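Phosphoribosylaminoimidazole carboxylase, ATPase subunit (PDB 3AW8) probably catalyses the ATP-dependent carboxylation of 5-aminoimidazole ribonucleotide with bicarbonate to N5-carboxyaminoimidazole ribonucleotide, a step of purine biosynthesis. Local coordinates at residues Gly205-Leu210 and Gly333-His338; Glu308-Ala313 and Leu323-Lys328. All coordinates share one frame; numbering follows the deposited sequence.

Contact 1: residues Gly205-Leu210 and Gly333-His338; sequences GGILRL and GRKVGH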
ATOM      1  N   GLY A 205      -6.598 -28.250  -8.165  1.00 44.88           N
ATOM      2  CA  GLY A 205      -7.935 -28.093  -8.706  1.00 45.76           C
ATOM      3  C   GLY A 205      -7.933 -27.098  -9.854  1.00 47.10           C
ATOM      4  O   GLY A 205      -8.968 -26.512 -10.192  1.00 45.70           O
ATOM      5  N   GLY A 206      -6.756 -26.910 -10.446  1.00 47.05           N
ATOM      6  CA  GLY A 206      -6.617 -25.988 -11.551  1.00 48.42           C
ATOM      7  C   GLY A 206      -6.580 -24.536 -11.108  1.00 51.25           C
ATOM      8  O   GLY A 206      -6.785 -23.634 -11.932  1.00 52.96           O
ATOM      9  N   ILE A 207      -6.323 -24.298  -9.819  1.00 49.25           N
ATOM     10  CA  ILE A 207      -6.263 -22.932  -9.296  1.00 47.03           C
ATOM     11  C   ILE A 207      -5.001 -22.723  -8.475  1.00 47.08           C
ATOM     12  O   ILE A 207      -4.659 -23.569  -7.651  1.00 50.28           O
ATOM     13  CB  ILE A 207      -7.453 -22.626  -8.368  1.00 46.61           C
ATOM     14  CG1 ILE A 207      -8.765 -23.079  -9.011  1.00 45.56           C
ATOM     15  CG2 ILE A 207      -7.496 -21.140  -8.069  1.00 44.48           C
ATOM     16  CD1 ILE A 207      -9.987 -22.859  -8.127  1.00 46.43           C
ATOM     17  N   LEU A 208      -4.307 -21.609  -8.694  1.00 45.00           N
ATOM     18  CA  LEU A 208      -3.104 -21.310  -7.921  1.00 42.97           C
ATOM     19  C   LEU A 208      -3.527 -21.243  -6.451  1.00 43.57           C
ATOM     20  O   LEU A 208      -4.462 -20.518  -6.095  1.00 41.93           O
ATOM     21  CB  LEU A 208      -2.504 -19.957  -8.329  1.00 40.80           C
ATOM     22  CG  LEU A 208      -1.341 -19.482  -7.446  1.00 37.91           C
ATOM     23  CD1 LEU A 208      -0.161 -20.396  -7.668  1.00 37.93           C
ATOM     24  CD2 LEU A 208      -0.958 -18.049  -7.770  1.00 36.00           C
ATOM     25  N   ARG A 209      -2.839 -22.002  -5.600  1.00 43.67           N
ATOM     26  CA  ARG A 209      -3.162 -22.031  -4.179  1.00 41.54           C
ATOM     27  C   ARG A 209      -2.097 -21.389  -3.319  1.00 40.41           C
ATOM     28  O   ARG A 209      -2.416 -20.726  -2.341  1.00 39.47           O
ATOM     29  CB  ARG A 209      -3.363 -23.469  -3.712  1.00 39.96           C
ATOM     30  CG  ARG A 209      -4.429 -24.212  -4.470  1.00 41.67           C
ATOM     31  CD  ARG A 209      -5.818 -23.668  -4.190  1.00 41.17           C
ATOM     32  NE  ARG A 209      -6.810 -24.376  -4.993  1.00 43.90           N
ATOM     33  CZ  ARG A 209      -8.116 -24.368  -4.751  1.00 46.24           C
ATOM     34  NH1 ARG A 209      -8.604 -23.687  -3.720  1.00 47.49           N
ATOM     35  NH2 ARG A 209      -8.937 -25.051  -5.535  1.00 44.08           N
ATOM     36  N   LEU A 210      -0.835 -21.569  -3.690  1.00 39.67           N
ATOM     37  CA  LEU A 210       0.244 -21.023  -2.891  1.00 41.69           C
ATOM     38  C   LEU A 210       1.459 -20.628  -3.711  1.00 43.38           C
ATOM     39  O   LEU A 210       1.820 -21.313  -4.670  1.00 45.49           O
ATOM     40  CB  LEU A 210       0.674 -22.062  -1.849  1.00 43.78           C
ATOM     41  CG  LEU A 210       1.791 -21.653  -0.888  1.00 46.18           C
ATOM     42  CD1 LEU A 210       1.173 -20.970   0.327  1.00 45.44           C
ATOM     43  CD2 LEU A 210       2.587 -22.880  -0.459  1.00 46.94           C
ATOM     44  N   GLY A 333     -15.120 -21.394  -6.037  1.00 47.89           N
ATOM     45  CA  GLY A 333     -13.965 -21.260  -6.910  1.00 46.87           C
ATOM     46  C   GLY A 333     -13.538 -19.850  -7.295  1.00 47.82           C
ATOM     47  O   GLY A 333     -12.622 -19.677  -8.106  1.00 48.35           O
ATOM     48  N   ARG A 334     -14.175 -18.843  -6.706  1.00 45.00           N
ATOM     49  CA  ARG A 334     -13.856 -17.460  -7.026  1.00 43.55           C
ATOM     50  C   ARG A 334     -12.705 -16.900  -6.196  1.00 41.78           C
ATOM     51  O   ARG A 334     -12.620 -17.146  -5.001  1.00 41.84           O
ATOM     52  CB  ARG A 334     -15.104 -16.592  -6.826  1.00 44.26           C
ATOM     53  CG  ARG A 334     -14.954 -15.181  -7.339  1.00 45.63           C
ATOM     54  CD  ARG A 334     -16.251 -14.399  -7.268  1.00 47.79           C
ATOM     55  NE  ARG A 334     -16.210 -13.256  -8.180  1.00 51.08           N
ATOM     56  CZ  ARG A 334     -17.060 -12.233  -8.157  1.00 52.82           C
ATOM     57  NH1 ARG A 334     -16.930 -11.247  -9.036  1.00 52.32           N
ATOM     58  NH2 ARG A 334     -18.029 -12.182  -7.250  1.00 53.33           N
ATOM     59  N   LYS A 335     -11.810 -16.154  -6.832  1.00 40.22           N
ATOM     60  CA  LYS A 335     -10.702 -15.542  -6.105  1.00 39.34           C
ATOM     61  C   LYS A 335     -11.287 -14.332  -5.390  1.00 39.39           C
ATOM     62  O   LYS A 335     -11.725 -13.373  -6.034  1.00 39.90           O
ATOM     63  CB  LYS A 335      -9.593 -15.107  -7.066  1.00 36.87           C
ATOM     64  CG  LYS A 335      -8.971 -16.271  -7.797  1.00 36.81           C
ATOM     65  CD  LYS A 335      -7.722 -15.877  -8.539  1.00 36.72           C
ATOM     66  CE  LYS A 335      -7.106 -17.096  -9.192  1.00 38.29           C
ATOM     67  NZ  LYS A 335      -5.979 -16.739 -10.094  1.00 41.47           N
ATOM     68  N   VAL A 336     -11.308 -14.386  -4.060  1.00 37.74           N
ATOM     69  CA  VAL A 336     -11.878 -13.304  -3.273  1.00 35.04           C
ATOM     70  C   VAL A 336     -10.877 -12.558  -2.421  1.00 33.52           C
ATOM     71  O   VAL A 336     -11.235 -11.617  -1.723  1.00 33.99           O
ATOM     72  CB  VAL A 336     -13.027 -13.817  -2.380  1.00 34.42           C
ATOM     73  CG1 VAL A 336     -14.232 -14.132  -3.234  1.00 32.26           C
ATOM     74  CG2 VAL A 336     -12.596 -15.059  -1.636  1.00 33.86           C
ATOM     75  N   GLY A 337      -9.619 -12.971  -2.485  1.00 31.70           N
ATOM     76  CA  GLY A 337      -8.593 -12.286  -1.727  1.00 29.23           C
ATOM     77  C   GLY A 337      -7.331 -13.113  -1.679  1.00 30.82           C
ATOM     78  O   GLY A 337      -7.197 -14.102  -2.392  1.00 32.44           O
ATOM     79  N   HIS A 338      -6.381 -12.685  -0.862  1.00 31.43           N
ATOM     80  CA  HIS A 338      -5.161 -13.436  -0.678  1.00 33.89           C
ATOM     81  C   HIS A 338      -4.490 -12.967   0.620  1.00 36.76           C
ATOM     82  O   HIS A 338      -4.875 -11.948   1.199  1.00 36.30           O
ATOM     83  CB  HIS A 338      -4.223 -13.285  -1.888  1.00 32.67           C
ATOM     84  CG  HIS A 338      -3.479 -11.987  -1.935  1.00 35.56           C
ATOM     85  ND1 HIS A 338      -3.955 -10.875  -2.599  1.00 36.45           N
ATOM     86  CD2 HIS A 338      -2.282 -11.630  -1.414  1.00 34.62           C
ATOM     87  CE1 HIS A 338      -3.080  -9.892  -2.487  1.00 36.44           C
ATOM     88  NE2 HIS A 338      -2.057 -10.324  -1.773  1.00 37.25           N
TER
HETATM   89  O   HOH W   1      -4.970 -19.712 -10.980  1.00 23.22           O
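Ile207 reaches across to Gly333 and Lys335 with two different branches of its side chain, and this makes up the van der Waals part of the contact. Ile207 CD1 ends 4.1 Å from Gly333 O, a methyl resting at a carbonyl oxygen, while Ile207 CG2 lies 4.2 Å from Lys335 CE, carbon on carbon. At chi1 -47° CG1 stands anti to the carbonyl carbon and CG2 anti to the backbone N, which separates the branches; the extended second torsion (178°) then carries CD1 out to Gly333. Only 123 Å² is buried.

The polar part runs through a water. Lys335 stretches out, every torsion beyond CB being near 180°, and carries NZ to within 3.3 Å of a water oxygen that also accepts from Leu208 N at 3.0 Å. The amine has a direct partner as well, Asn265 OD1, so the water is its second link.

Between the backbones the spacing is wide: the nearest CA atoms, of Ile207 and Gly333, are 8.2 Å apart. Strand 299-306 explains the gap, since backbone hydrogen bonds join Arg209 to Asn304 on one flank and Val336 to Leu305 on the other. Two strand ends thus meet over an intervening strand, each with a classic beta bulge (Arg209 and Leu210 facing Arg202, Val336 and Gly337 facing Leu305), in the large antiparallel sheet that continues from the ATP-grasp region into the C-terminal region.

Contact 2: residues Glu308-Ala313 and Leu323-Lys328; sequences EKPPFA and LHWYGK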
ATOM      1  N   GLU A 308     -14.130 -18.618  -0.299  1.00 51.17           N
ATOM      2  CA  GLU A 308     -14.463 -18.619   1.118  1.00 51.90           C
ATOM      3  C   GLU A 308     -13.862 -17.377   1.766  1.00 51.92           C
ATOM      4  O   GLU A 308     -12.869 -16.834   1.283  1.00 50.79           O
ATOM      5  CB  GLU A 308     -13.886 -19.871   1.781  1.00 55.49           C
ATOM      6  CG  GLU A 308     -12.396 -19.746   2.098  1.00 63.93           C
ATOM      7  CD  GLU A 308     -11.691 -21.081   2.314  1.00 68.49           C
ATOM      8  OE1 GLU A 308     -12.166 -21.904   3.134  1.00 71.78           O
ATOM      9  OE2 GLU A 308     -10.645 -21.295   1.662  1.00 69.21           O
ATOM     10  N   LYS A 309     -14.459 -16.931   2.864  1.00 51.49           N
ATOM     11  CA  LYS A 309     -13.956 -15.763   3.577  1.00 50.14           C
ATOM     12  C   LYS A 309     -13.448 -16.181   4.962  1.00 50.20           C
ATOM     13  O   LYS A 309     -14.225 -16.402   5.882  1.00 49.24           O
ATOM     14  CB  LYS A 309     -15.066 -14.724   3.705  1.00 48.53           C
ATOM     15  CG  LYS A 309     -14.632 -13.414   4.334  1.00 50.85           C
ATOM     16  CD  LYS A 309     -15.752 -12.393   4.250  1.00 49.93           C
ATOM     17  CE  LYS A 309     -15.340 -11.064   4.827  1.00 51.55           C
ATOM     18  NZ  LYS A 309     -16.403 -10.043   4.587  1.00 55.00           N
ATOM     19  N   PRO A 310     -12.126 -16.295   5.125  1.00 51.31           N
ATOM     20  CA  PRO A 310     -11.583 -16.695   6.423  1.00 52.87           C
ATOM     21  C   PRO A 310     -11.945 -15.670   7.477  1.00 54.15           C
ATOM     22  O   PRO A 310     -12.335 -14.555   7.145  1.00 57.26           O
ATOM     23  CB  PRO A 310     -10.084 -16.721   6.167  1.00 53.26           C
ATOM     24  CG  PRO A 310      -9.915 -15.552   5.227  1.00 54.33           C
ATOM     25  CD  PRO A 310     -11.061 -15.773   4.248  1.00 52.98           C
ATOM     26  N   PRO A 311     -11.850 -16.040   8.766  1.00 55.30           N
ATOM     27  CA  PRO A 311     -12.167 -15.110   9.864  1.00 53.85           C
ATOM     28  C   PRO A 311     -11.022 -14.091  10.027  1.00 52.67           C
ATOM     29  O   PRO A 311      -9.937 -14.434  10.498  1.00 50.89           O
ATOM     30  CB  PRO A 311     -12.313 -16.042  11.068  1.00 52.62           C
ATOM     31  CG  PRO A 311     -11.385 -17.184  10.726  1.00 52.67           C
ATOM     32  CD  PRO A 311     -11.682 -17.417   9.269  1.00 53.41           C
ATOM     33  N   PHE A 312     -11.272 -12.841   9.637  1.00 52.57           N
ATOM     34  CA  PHE A 312     -10.247 -11.793   9.691  1.00 51.89           C
ATOM     35  C   PHE A 312      -9.462 -11.686  10.980  1.00 50.47           C
ATOM     36  O   PHE A 312      -8.242 -11.549  10.954  1.00 50.07           O
ATOM     37  CB  PHE A 312     -10.844 -10.418   9.362  1.00 51.90           C
ATOM     38  CG  PHE A 312     -11.192 -10.235   7.913  1.00 51.62           C
ATOM     39  CD1 PHE A 312     -11.589  -8.990   7.439  1.00 51.86           C
ATOM     40  CD2 PHE A 312     -11.147 -11.309   7.025  1.00 50.60           C
ATOM     41  CE1 PHE A 312     -11.939  -8.817   6.100  1.00 51.91           C
ATOM     42  CE2 PHE A 312     -11.493 -11.149   5.691  1.00 50.68           C
ATOM     43  CZ  PHE A 312     -11.890  -9.901   5.225  1.00 51.27           C
ATOM     44  N   ALA A 313     -10.153 -11.730  12.109  1.00 50.82           N
ATOM     45  CA  ALA A 313      -9.467 -11.634  13.390  1.00 50.62           C
ATOM     46  C   ALA A 313      -8.454 -12.764  13.509  1.00 50.80           C
ATOM     47  O   ALA A 313      -7.354 -12.573  14.016  1.00 50.96           O
ATOM     48  CB  ALA A 313     -10.468 -11.703  14.529  1.00 49.00           C
ATOM     49  N   LEU A 323      -3.342  -9.357   5.142  1.00 31.85           N
ATOM     50  CA  LEU A 323      -4.596  -9.720   4.510  1.00 31.81           C
ATOM     51  C   LEU A 323      -4.964  -8.780   3.350  1.00 33.47           C
ATOM     52  O   LEU A 323      -4.695  -7.571   3.394  1.00 32.40           O
ATOM     53  CB  LEU A 323      -5.714  -9.713   5.555  1.00 28.77           C
ATOM     54  CG  LEU A 323      -7.088 -10.098   5.013  1.00 33.04           C
ATOM     55  CD1 LEU A 323      -7.016 -11.518   4.481  1.00 31.44           C
ATOM     56  CD2 LEU A 323      -8.158  -9.965   6.099  1.00 31.19           C
ATOM     57  N   HIS A 324      -5.577  -9.346   2.315  1.00 32.45           N
ATOM     58  CA  HIS A 324      -6.013  -8.570   1.157  1.00 33.29           C
ATOM     59  C   HIS A 324      -7.357  -9.122   0.719  1.00 33.40           C
ATOM     60  O   HIS A 324      -7.425 -10.197   0.127  1.00 35.40           O
ATOM     61  CB  HIS A 324      -5.005  -8.683   0.012  1.00 32.19           C
ATOM     62  CG  HIS A 324      -3.778  -7.847   0.204  1.00 36.03           C
ATOM     63  ND1 HIS A 324      -3.679  -6.551  -0.260  1.00 36.68           N
ATOM     64  CD2 HIS A 324      -2.617  -8.103   0.853  1.00 35.92           C
ATOM     65  CE1 HIS A 324      -2.510  -6.046   0.095  1.00 37.87           C
ATOM     66  NE2 HIS A 324      -1.847  -6.967   0.773  1.00 38.34           N
ATOM     67  N   TRP A 325      -8.427  -8.404   1.041  1.00 31.69           N
ATOM     68  CA  TRP A 325      -9.763  -8.828   0.662  1.00 32.25           C
ATOM     69  C   TRP A 325     -10.127  -7.995  -0.565  1.00 33.77           C
ATOM     70  O   TRP A 325     -10.071  -6.769  -0.522  1.00 36.88           O
ATOM     71  CB  TRP A 325     -10.748  -8.574   1.809  1.00 32.98           C
ATOM     72  CG  TRP A 325     -12.072  -9.217   1.567  1.00 34.37           C
ATOM     73  CD1 TRP A 325     -13.272  -8.592   1.353  1.00 33.70           C
ATOM     74  CD2 TRP A 325     -12.315 -10.620   1.411  1.00 33.90           C
ATOM     75  NE1 TRP A 325     -14.243  -9.523   1.066  1.00 33.67           N
ATOM     76  CE2 TRP A 325     -13.681 -10.774   1.094  1.00 32.66           C
ATOM     77  CE3 TRP A 325     -11.505 -11.763   1.499  1.00 35.45           C
ATOM     78  CZ2 TRP A 325     -14.256 -12.024   0.863  1.00 32.22           C
ATOM     79  CZ3 TRP A 325     -12.077 -13.008   1.266  1.00 34.53           C
ATOM     80  CH2 TRP A 325     -13.441 -13.126   0.950  1.00 34.11           C
ATOM     81  N   TYR A 326     -10.501  -8.643  -1.660  1.00 33.31           N
ATOM     82  CA  TYR A 326     -10.801  -7.899  -2.878  1.00 34.88           C
ATOM     83  C   TYR A 326     -12.126  -7.158  -2.947  1.00 35.88           C
ATOM     84  O   TYR A 326     -12.327  -6.351  -3.854  1.00 37.10           O
ATOM     85  CB  TYR A 326     -10.665  -8.816  -4.097  1.00 31.81           C
ATOM     86  CG  TYR A 326      -9.333  -9.526  -4.162  1.00 30.30           C
ATOM     87  CD1 TYR A 326      -8.176  -8.935  -3.640  1.00 29.41           C
ATOM     88  CD2 TYR A 326      -9.221 -10.781  -4.757  1.00 27.29           C
ATOM     89  CE1 TYR A 326      -6.951  -9.576  -3.709  1.00 26.09           C
ATOM     90  CE2 TYR A 326      -8.001 -11.428  -4.831  1.00 25.22           C
ATOM     91  CZ  TYR A 326      -6.870 -10.819  -4.307  1.00 27.04           C
ATOM     92  OH  TYR A 326      -5.650 -11.449  -4.403  1.00 27.87           O
ATOM     93  N   GLY A 327     -13.024  -7.421  -2.001  1.00 36.05           N
ATOM     94  CA  GLY A 327     -14.313  -6.751  -2.015  1.00 35.69           C
ATOM     95  C   GLY A 327     -15.324  -7.414  -2.934  1.00 36.94           C
ATOM     96  O   GLY A 327     -16.407  -6.888  -3.153  1.00 36.61           O
ATOM     97  N   LYS A 328     -14.970  -8.573  -3.476  1.00 39.03           N
ATOM     98  CA  LYS A 328     -15.857  -9.316  -4.368  1.00 40.45           C
ATOM     99  C   LYS A 328     -16.767 -10.204  -3.528  1.00 43.24           C
ATOM    100  O   LYS A 328     -16.414 -10.577  -2.411  1.00 46.36           O
ATOM    101  CB  LYS A 328     -15.024 -10.172  -5.332  1.00 37.13           C
ATOM    102  CG  LYS A 328     -14.023  -9.350  -6.156  1.00 38.46           C
ATOM    103  CD  LYS A 328     -12.929 -10.189  -6.832  1.00 35.93           C
ATOM    104  CE  LYS A 328     -13.461 -11.077  -7.947  1.00 34.58           C
ATOM    105  NZ  LYS A 328     -12.389 -11.910  -8.569  1.00 34.68           N
TER
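Phe312 turns an edge to Trp325 and a face to Leu323. CZ of Phe312 comes 3.7 Å from CG of Trp325, above the indole plane and near its rim; the planes meet at 64°, an offset edge-to-face pair. Leu323 CD2 sits over the middle of the Phe312 ring, 3.4 Å from its centroid and 12° off the normal, a CH-pi contact.

Lys309 crosses the indole at about a right angle. With CG anti to the backbone N (chi1 -175°) and the chain extended beyond it, the lysine lays its methylenes over the six-membered ring, Lys309 CG being 3.9 Å from that ring's centroid. Glu308 O approaches the indole edge in its plane, 3.8 Å from CH2 of Trp325. Were Trp325 replaced by an alanine, the Phe312 edge would probably lose its aromatic partner and the Lys309 methylenes the surface they lie on.

Leu21 of the second subunit packs on both Phe312 and Trp325, bringing the pair into the dimer interface. With no hydrogen bond between the two segments, their cohesion rests on aromatic and aliphatic surfaces, with lysine contributing carbon rather than charge.

Overall arrangement
From the N terminus, the chain passes through the Rossmann-like region and, within the ATP-grasp region, reaches 205-210, the first half of contact 1. It then runs 122 residues, through strands 241-250, 253-260 and 299-306, before 333-338 closes that loop. Contact 2 falls within this span: 308-313 and 323-328 are separated by only nine residues and close a short excursion through helix 312-316. The loops therefore nest without crossing. The centres of the two contacts lie about 13 Å apart, and they meet where strands 321-325 and 335-343 pair, through His338 N to His324 O (2.9 Å). Contact 1 spans strand 299-306, whereas contact 2 fastens the connection after that strand to the sheet's outermost strand within the chain.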